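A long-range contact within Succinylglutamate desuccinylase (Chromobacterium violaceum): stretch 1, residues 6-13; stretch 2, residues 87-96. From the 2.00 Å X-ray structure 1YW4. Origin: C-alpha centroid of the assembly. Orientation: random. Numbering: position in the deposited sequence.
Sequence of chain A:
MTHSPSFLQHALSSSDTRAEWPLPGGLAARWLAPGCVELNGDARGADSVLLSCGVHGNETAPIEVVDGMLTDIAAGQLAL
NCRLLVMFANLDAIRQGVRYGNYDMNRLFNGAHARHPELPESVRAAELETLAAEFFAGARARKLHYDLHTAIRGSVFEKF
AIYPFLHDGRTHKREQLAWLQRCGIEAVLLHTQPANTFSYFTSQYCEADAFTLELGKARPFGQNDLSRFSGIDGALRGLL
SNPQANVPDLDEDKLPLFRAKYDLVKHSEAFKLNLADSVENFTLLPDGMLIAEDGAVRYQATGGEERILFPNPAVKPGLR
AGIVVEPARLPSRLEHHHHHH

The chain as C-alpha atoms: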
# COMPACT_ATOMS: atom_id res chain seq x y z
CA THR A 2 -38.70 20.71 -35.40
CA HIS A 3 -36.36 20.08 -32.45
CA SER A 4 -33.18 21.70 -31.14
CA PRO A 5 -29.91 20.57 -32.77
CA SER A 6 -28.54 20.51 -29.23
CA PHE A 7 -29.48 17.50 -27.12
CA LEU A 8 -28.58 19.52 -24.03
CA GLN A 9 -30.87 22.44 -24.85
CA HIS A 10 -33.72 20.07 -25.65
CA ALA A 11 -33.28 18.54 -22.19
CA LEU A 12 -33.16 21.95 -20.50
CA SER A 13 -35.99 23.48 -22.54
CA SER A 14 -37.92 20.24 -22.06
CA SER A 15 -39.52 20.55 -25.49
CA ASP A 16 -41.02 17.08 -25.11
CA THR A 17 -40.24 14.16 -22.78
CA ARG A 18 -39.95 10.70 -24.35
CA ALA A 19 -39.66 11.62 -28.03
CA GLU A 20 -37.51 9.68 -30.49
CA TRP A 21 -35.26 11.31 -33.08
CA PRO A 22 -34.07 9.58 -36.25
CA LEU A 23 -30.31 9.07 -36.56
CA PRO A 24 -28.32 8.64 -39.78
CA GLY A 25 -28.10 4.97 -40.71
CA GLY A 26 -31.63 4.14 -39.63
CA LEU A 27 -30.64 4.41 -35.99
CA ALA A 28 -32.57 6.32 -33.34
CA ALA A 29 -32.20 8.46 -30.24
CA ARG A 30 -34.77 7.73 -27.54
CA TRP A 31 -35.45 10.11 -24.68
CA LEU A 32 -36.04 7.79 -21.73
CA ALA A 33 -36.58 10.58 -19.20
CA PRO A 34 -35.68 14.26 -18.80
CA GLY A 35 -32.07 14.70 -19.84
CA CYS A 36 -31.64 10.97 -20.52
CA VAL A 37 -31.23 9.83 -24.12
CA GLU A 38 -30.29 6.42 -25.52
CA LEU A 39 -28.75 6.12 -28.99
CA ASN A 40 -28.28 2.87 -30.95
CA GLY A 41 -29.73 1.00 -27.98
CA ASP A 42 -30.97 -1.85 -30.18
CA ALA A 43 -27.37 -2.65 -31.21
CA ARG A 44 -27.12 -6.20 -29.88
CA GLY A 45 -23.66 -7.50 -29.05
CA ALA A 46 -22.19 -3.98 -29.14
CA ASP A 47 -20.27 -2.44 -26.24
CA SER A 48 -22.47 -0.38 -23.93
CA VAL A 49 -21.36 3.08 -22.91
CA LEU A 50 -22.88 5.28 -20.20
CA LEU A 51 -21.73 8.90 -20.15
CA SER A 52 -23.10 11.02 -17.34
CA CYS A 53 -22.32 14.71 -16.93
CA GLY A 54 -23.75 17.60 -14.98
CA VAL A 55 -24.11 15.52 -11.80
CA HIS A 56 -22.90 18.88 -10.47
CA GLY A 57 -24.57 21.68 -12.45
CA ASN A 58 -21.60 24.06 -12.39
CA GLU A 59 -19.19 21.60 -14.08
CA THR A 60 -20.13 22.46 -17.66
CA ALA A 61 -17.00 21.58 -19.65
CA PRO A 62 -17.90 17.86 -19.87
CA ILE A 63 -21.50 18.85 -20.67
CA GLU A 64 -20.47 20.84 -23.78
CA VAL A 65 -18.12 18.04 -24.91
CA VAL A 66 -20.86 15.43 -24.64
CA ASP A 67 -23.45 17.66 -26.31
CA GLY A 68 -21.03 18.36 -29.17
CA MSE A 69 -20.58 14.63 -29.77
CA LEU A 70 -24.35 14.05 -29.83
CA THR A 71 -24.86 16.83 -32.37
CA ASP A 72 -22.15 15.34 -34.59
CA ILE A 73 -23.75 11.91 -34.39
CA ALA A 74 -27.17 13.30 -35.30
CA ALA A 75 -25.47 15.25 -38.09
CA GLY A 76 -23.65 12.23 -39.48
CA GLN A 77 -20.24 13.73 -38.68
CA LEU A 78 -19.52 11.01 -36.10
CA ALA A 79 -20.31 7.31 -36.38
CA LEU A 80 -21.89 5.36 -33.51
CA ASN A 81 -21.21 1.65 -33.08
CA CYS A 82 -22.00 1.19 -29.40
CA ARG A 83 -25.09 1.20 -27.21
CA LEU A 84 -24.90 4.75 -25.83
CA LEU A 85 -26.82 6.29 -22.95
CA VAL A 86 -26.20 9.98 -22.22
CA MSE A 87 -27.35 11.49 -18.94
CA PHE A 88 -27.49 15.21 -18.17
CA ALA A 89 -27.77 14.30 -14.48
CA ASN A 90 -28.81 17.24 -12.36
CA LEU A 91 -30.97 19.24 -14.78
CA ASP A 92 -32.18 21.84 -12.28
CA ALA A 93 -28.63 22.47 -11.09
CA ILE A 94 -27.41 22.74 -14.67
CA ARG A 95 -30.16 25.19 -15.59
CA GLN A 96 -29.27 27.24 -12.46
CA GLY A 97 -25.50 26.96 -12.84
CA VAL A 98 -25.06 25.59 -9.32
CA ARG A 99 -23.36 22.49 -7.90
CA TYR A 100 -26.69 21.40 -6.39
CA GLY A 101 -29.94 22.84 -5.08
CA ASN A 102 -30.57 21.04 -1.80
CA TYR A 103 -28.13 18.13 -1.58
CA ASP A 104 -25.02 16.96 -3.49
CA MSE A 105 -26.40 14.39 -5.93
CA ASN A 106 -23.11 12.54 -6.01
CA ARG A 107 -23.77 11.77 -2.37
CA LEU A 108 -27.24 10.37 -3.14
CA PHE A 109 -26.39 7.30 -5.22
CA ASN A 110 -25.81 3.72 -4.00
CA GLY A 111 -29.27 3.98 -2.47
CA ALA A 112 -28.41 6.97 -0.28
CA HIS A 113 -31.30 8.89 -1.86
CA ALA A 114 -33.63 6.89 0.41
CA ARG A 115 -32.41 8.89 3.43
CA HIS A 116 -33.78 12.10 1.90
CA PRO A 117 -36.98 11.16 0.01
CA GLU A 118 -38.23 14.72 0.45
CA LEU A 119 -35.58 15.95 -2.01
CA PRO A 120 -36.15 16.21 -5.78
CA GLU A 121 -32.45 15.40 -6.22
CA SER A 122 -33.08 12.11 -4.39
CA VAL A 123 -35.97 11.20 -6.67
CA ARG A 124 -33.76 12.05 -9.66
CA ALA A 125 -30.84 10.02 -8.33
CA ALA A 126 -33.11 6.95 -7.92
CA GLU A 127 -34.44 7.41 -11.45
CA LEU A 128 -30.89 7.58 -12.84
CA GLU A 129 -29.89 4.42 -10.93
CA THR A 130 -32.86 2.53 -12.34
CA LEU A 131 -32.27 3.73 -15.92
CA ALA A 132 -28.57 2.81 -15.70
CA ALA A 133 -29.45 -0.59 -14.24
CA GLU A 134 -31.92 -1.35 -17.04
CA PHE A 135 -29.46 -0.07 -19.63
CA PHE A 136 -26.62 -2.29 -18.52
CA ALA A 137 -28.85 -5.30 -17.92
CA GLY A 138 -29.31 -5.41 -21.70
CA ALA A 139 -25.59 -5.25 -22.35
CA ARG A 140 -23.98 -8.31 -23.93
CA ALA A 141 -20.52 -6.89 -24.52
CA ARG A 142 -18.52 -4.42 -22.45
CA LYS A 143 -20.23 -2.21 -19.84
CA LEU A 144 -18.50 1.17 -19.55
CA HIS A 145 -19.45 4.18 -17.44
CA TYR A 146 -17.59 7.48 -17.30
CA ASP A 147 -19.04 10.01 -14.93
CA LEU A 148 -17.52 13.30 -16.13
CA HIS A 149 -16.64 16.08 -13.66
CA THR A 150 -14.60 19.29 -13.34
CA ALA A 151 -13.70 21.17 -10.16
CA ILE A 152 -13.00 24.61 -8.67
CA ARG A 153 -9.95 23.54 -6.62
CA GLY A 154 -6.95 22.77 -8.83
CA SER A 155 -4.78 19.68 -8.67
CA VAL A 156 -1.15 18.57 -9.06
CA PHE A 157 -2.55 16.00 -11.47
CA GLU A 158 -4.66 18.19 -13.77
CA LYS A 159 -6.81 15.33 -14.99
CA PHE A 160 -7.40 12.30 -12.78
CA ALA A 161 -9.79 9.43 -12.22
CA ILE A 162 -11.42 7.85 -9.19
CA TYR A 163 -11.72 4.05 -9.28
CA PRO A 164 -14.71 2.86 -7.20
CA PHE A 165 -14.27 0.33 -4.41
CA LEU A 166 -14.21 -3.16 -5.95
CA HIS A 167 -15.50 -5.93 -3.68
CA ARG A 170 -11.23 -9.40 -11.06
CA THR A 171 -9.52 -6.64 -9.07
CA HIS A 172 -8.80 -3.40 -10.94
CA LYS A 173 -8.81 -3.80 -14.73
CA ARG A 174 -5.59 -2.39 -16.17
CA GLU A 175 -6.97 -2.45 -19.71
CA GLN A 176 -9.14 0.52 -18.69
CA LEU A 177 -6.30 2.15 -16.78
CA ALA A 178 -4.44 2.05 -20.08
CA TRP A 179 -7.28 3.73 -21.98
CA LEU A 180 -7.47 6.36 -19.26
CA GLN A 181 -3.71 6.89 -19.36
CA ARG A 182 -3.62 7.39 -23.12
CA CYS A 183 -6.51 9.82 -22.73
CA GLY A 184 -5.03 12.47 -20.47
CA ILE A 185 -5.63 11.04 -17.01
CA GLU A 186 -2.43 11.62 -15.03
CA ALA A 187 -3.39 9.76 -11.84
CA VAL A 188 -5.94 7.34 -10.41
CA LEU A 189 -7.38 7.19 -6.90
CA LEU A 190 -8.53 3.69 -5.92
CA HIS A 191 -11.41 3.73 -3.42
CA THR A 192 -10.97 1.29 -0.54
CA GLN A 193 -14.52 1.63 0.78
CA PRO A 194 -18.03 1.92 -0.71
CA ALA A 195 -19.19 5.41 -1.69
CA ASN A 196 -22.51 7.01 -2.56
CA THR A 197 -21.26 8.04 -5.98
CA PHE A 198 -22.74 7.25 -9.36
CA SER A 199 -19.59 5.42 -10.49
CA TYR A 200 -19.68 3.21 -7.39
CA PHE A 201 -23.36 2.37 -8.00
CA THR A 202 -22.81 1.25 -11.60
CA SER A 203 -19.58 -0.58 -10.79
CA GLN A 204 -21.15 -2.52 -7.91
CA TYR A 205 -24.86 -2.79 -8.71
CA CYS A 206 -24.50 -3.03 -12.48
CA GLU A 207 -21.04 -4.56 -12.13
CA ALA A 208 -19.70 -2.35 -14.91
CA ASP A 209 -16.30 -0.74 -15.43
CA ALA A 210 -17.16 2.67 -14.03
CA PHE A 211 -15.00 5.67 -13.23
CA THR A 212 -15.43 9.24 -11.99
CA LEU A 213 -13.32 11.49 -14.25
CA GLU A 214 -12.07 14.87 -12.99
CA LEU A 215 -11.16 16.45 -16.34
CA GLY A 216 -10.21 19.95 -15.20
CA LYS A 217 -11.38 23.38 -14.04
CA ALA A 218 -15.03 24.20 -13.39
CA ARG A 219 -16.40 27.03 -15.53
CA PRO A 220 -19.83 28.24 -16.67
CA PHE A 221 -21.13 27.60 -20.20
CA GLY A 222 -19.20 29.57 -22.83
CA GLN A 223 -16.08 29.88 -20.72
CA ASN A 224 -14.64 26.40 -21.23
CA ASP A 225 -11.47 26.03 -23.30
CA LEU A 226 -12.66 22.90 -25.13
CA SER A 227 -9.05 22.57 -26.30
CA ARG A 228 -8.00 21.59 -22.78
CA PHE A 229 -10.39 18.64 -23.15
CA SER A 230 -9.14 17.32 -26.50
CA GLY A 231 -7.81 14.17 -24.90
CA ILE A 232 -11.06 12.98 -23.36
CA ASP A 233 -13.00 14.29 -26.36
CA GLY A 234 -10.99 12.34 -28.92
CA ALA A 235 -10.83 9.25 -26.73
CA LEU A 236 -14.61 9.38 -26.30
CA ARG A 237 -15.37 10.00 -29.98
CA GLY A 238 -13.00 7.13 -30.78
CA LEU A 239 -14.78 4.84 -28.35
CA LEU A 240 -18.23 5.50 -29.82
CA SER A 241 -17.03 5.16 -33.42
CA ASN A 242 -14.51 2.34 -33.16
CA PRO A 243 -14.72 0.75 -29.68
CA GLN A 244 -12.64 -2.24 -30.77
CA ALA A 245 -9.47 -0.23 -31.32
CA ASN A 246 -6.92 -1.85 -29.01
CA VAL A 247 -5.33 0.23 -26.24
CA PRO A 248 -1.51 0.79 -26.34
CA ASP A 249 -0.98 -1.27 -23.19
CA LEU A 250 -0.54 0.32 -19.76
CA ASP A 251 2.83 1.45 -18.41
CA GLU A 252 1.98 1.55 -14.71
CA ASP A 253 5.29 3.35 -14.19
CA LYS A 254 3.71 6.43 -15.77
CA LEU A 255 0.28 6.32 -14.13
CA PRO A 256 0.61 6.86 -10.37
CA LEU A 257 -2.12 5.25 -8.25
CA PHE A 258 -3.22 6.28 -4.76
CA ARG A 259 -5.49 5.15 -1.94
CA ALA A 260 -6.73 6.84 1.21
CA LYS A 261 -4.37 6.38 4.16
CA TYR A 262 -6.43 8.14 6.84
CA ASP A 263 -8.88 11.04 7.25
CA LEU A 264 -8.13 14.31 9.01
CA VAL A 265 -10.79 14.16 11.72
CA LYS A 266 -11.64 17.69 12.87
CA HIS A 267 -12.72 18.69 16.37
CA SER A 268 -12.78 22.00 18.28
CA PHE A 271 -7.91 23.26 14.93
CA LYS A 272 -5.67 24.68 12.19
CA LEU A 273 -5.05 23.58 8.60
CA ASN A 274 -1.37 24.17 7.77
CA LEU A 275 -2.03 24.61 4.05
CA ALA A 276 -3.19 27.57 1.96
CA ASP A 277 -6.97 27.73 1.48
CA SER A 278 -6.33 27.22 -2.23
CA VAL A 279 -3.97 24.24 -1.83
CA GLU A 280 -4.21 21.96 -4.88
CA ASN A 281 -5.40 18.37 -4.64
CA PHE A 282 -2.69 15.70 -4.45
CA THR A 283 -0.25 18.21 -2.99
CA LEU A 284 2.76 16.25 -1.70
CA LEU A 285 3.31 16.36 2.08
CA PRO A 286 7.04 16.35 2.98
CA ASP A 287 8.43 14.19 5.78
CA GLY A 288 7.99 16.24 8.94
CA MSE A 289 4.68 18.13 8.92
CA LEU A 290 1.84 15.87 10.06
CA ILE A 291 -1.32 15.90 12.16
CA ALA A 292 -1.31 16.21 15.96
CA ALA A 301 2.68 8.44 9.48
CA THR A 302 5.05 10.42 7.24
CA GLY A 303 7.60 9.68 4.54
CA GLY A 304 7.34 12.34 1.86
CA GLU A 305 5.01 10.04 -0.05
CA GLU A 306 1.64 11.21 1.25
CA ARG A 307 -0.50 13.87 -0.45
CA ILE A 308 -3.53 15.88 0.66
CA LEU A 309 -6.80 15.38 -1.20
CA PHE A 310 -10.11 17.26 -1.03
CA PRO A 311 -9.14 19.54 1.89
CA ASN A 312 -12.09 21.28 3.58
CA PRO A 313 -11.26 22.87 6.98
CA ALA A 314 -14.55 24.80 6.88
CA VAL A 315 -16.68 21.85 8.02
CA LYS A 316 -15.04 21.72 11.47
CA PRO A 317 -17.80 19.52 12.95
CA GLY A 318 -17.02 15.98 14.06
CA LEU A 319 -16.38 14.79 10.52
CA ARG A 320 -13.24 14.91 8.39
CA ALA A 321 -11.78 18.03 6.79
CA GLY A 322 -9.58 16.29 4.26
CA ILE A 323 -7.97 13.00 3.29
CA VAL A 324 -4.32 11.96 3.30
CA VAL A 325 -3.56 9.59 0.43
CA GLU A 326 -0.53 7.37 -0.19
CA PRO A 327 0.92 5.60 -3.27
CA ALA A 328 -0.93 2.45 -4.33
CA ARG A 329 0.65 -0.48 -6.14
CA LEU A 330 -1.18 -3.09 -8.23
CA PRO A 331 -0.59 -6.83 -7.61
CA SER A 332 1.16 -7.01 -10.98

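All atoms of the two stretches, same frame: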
# COMPACT_ATOMS: atom_id res chain seq x y z
N SER A 6 -29.26 20.80 -30.46
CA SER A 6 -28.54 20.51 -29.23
C SER A 6 -29.37 19.61 -28.32
O SER A 6 -30.48 19.96 -27.92
CB SER A 6 -28.23 21.82 -28.49
OG SER A 6 -27.67 21.57 -27.20
N PHE A 7 -28.82 18.44 -27.99
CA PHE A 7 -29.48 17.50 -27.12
C PHE A 7 -29.62 18.15 -25.75
O PHE A 7 -30.66 18.05 -25.10
CB PHE A 7 -28.66 16.20 -27.02
CG PHE A 7 -28.79 15.31 -28.25
CD1 PHE A 7 -29.37 14.06 -28.15
CD2 PHE A 7 -28.34 15.75 -29.50
CE1 PHE A 7 -29.52 13.24 -29.28
CE2 PHE A 7 -28.48 14.93 -30.63
CZ PHE A 7 -29.07 13.68 -30.52
N LEU A 8 -28.58 18.86 -25.32
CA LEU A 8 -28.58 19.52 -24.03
C LEU A 8 -29.70 20.54 -23.89
O LEU A 8 -30.45 20.52 -22.91
CB LEU A 8 -27.21 20.19 -23.80
CG LEU A 8 -26.96 21.02 -22.52
CD1 LEU A 8 -27.38 22.44 -22.77
CD2 LEU A 8 -27.70 20.43 -21.31
N GLN A 9 -29.84 21.41 -24.89
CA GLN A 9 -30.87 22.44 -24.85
C GLN A 9 -32.27 21.83 -24.87
O GLN A 9 -33.20 22.35 -24.25
CB GLN A 9 -30.71 23.40 -26.03
CG GLN A 9 -31.34 24.74 -25.77
CD GLN A 9 -30.80 25.37 -24.49
OE1 GLN A 9 -29.60 25.61 -24.36
NE2 GLN A 9 -31.69 25.62 -23.54
N HIS A 10 -32.43 20.73 -25.60
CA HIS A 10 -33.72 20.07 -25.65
C HIS A 10 -34.09 19.63 -24.24
O HIS A 10 -35.22 19.82 -23.80
CB HIS A 10 -33.67 18.85 -26.57
CG HIS A 10 -34.95 18.07 -26.60
ND1 HIS A 10 -36.06 18.49 -27.30
CD2 HIS A 10 -35.31 16.92 -25.98
CE1 HIS A 10 -37.04 17.63 -27.12
NE2 HIS A 10 -36.61 16.67 -26.31
N ALA A 11 -33.12 19.03 -23.56
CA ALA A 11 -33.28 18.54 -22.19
C ALA A 11 -33.60 19.68 -21.22
O ALA A 11 -34.45 19.53 -20.33
CB ALA A 11 -32.01 17.83 -21.74
N LEU A 12 -32.92 20.80 -21.37
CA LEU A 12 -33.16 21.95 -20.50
C LEU A 12 -34.49 22.63 -20.82
O LEU A 12 -35.25 22.96 -19.92
CB LEU A 12 -32.03 22.97 -20.63
CG LEU A 12 -30.69 22.62 -19.99
CD1 LEU A 12 -29.70 23.73 -20.27
CD2 LEU A 12 -30.87 22.42 -18.49
N SER A 13 -34.76 22.82 -22.11
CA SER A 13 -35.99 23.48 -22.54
C SER A 13 -37.17 22.53 -22.54
O SER A 13 -38.29 22.91 -22.88
CB SER A 13 -35.81 24.07 -23.94
OG SER A 13 -34.88 25.14 -23.91
N MSE A 87 -26.58 10.94 -20.03
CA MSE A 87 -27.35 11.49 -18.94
C MSE A 87 -26.89 12.88 -18.51
O MSE A 87 -25.74 13.05 -18.10
CB MSE A 87 -27.29 10.59 -17.72
CG MSE A 87 -27.95 9.26 -17.84
SE MSE A 87 -27.80 8.29 -16.20
CE MSE A 87 -29.45 7.34 -16.19
N PHE A 88 -27.77 13.86 -18.65
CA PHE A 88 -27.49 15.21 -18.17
C PHE A 88 -28.15 15.03 -16.80
O PHE A 88 -29.36 15.20 -16.64
CB PHE A 88 -28.23 16.24 -19.03
CG PHE A 88 -27.71 16.33 -20.44
CD1 PHE A 88 -28.52 15.97 -21.52
CD2 PHE A 88 -26.39 16.71 -20.69
CE1 PHE A 88 -28.02 15.99 -22.82
CE2 PHE A 88 -25.88 16.73 -21.99
CZ PHE A 88 -26.69 16.37 -23.05
N ALA A 89 -27.33 14.66 -15.82
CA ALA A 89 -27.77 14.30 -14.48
C ALA A 89 -28.62 15.22 -13.63
O ALA A 89 -29.77 14.90 -13.34
CB ALA A 89 -26.57 13.81 -13.67
N ASN A 90 -28.05 16.33 -13.20
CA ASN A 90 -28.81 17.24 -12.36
C ASN A 90 -29.30 18.40 -13.21
O ASN A 90 -28.67 19.45 -13.25
CB ASN A 90 -27.92 17.75 -11.22
CG ASN A 90 -28.73 18.31 -10.07
OD1 ASN A 90 -29.84 18.80 -10.27
ND2 ASN A 90 -28.17 18.25 -8.87
N LEU A 91 -30.43 18.21 -13.89
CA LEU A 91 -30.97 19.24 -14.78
C LEU A 91 -31.22 20.60 -14.14
O LEU A 91 -30.84 21.63 -14.69
CB LEU A 91 -32.27 18.75 -15.43
CG LEU A 91 -32.13 17.72 -16.55
CD1 LEU A 91 -33.52 17.18 -16.90
CD2 LEU A 91 -31.46 18.35 -17.77
N ASP A 92 -31.89 20.60 -12.99
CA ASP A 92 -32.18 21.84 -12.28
C ASP A 92 -30.90 22.59 -11.94
O ASP A 92 -30.82 23.80 -12.13
CB ASP A 92 -32.98 21.54 -11.01
CG ASP A 92 -34.41 21.14 -11.31
OD1 ASP A 92 -35.26 22.04 -11.46
OD2 ASP A 92 -34.68 19.92 -11.41
N ALA A 93 -29.91 21.86 -11.44
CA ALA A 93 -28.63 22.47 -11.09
C ALA A 93 -27.94 23.01 -12.33
O ALA A 93 -27.32 24.07 -12.30
CB ALA A 93 -27.73 21.45 -10.37
N ILE A 94 -28.03 22.28 -13.44
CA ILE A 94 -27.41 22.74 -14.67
C ILE A 94 -28.09 24.03 -15.12
O ILE A 94 -27.44 25.03 -15.40
CB ILE A 94 -27.51 21.68 -15.79
CG1 ILE A 94 -26.67 20.45 -15.40
CG2 ILE A 94 -27.02 22.26 -17.14
CD1 ILE A 94 -26.78 19.26 -16.37
N ARG A 95 -29.42 24.01 -15.18
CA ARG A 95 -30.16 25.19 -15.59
C ARG A 95 -29.84 26.40 -14.69
O ARG A 95 -29.78 27.53 -15.17
CB ARG A 95 -31.65 24.86 -15.60
CG ARG A 95 -32.57 26.01 -15.96
CD ARG A 95 -33.99 25.51 -16.26
NE ARG A 95 -34.36 24.38 -15.42
CZ ARG A 95 -34.59 23.14 -15.86
NH1 ARG A 95 -34.48 22.87 -17.16
NH2 ARG A 95 -34.91 22.18 -15.02
N GLN A 96 -29.58 26.16 -13.40
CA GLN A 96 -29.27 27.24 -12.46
C GLN A 96 -27.78 27.59 -12.36
O GLN A 96 -27.41 28.63 -11.80
CB GLN A 96 -29.78 26.90 -11.05
CG GLN A 96 -31.29 26.71 -10.95
CD GLN A 96 -32.06 27.97 -11.30
OE1 GLN A 96 -31.92 29.00 -10.64
NE2 GLN A 96 -32.89 27.88 -12.34

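Stretch 1 is a short helix, residues 7-12, entered from Ser6. Stretch 2 begins as the last two residues of a strand, Met87 and Phe88, turns through Ala89 and Asn90, and continues as a helix from Leu91 to Gln96. The two helices cross steeply, with an angle of 106° between their N-to-C directions, and their axes come no nearer than 10.9 Å. The first helix meets two different elements: near Leu8 it faces the end of the strand, where the CA atoms of Leu8 and Phe88 lie 7.4 Å apart, and near Leu12 it faces the second helix, where the CA atoms of Leu12 and Arg95 are 6.6 Å apart.

Each helix has a capped N-terminus. The first turn of a helix leaves backbone NH groups without partners, and a side-chain acceptor at the N-cap can supply one: Ser6 OG accepts from Gln9 N at 3.2 Å, and Asn90 OD1 accepts from Ala93 N at 3.3 Å.

The contact itself is largely apolar. Phe88 points from the strand toward the helix, and its flat ring offers a broad surface to the backbone and side chain of Leu8. Leu8 CA sits over one face, 3.8 Å from Phe88 CE1, and Leu8 CD2 lies 4.1 Å from the centroid of the Phe88 ring, only 16° off the ring normal, a CH-pi contact. One turn later Ala11, whose CA-to-CB bond points toward stretch 2, places CB 4.0 Å from Phe88 CD1 and also 4.0 Å from Leu91 CD2. Its single methyl thus touches both the strand residue and the first residue of the second helix.

Leu12 has the largest area covered by the other stretch. Its CA-to-CB bond runs sideways, but the end of the side chain comes nearer, so that Leu12 CD2 lies 4.1 Å from Ile94 CG2, 4.2 Å from Leu91 CD2 and 3.9 Å from Arg95 CB. Branched aliphatic side chains suit this place because they fill space without needing polar partners.

Arg95, which is exposed, combines two characters. Its CB packs against Leu12 CD2, while its long side chain carries the guanidinium to the backbone of Leu12. There Arg95 NH1 approaches Leu12 O to 2.9 Å, with the oxygen near the guanidinium plane. Arg95 NH2 also forms a salt bridge with Asp92 OD1, at 3.6 Å, within its own helix.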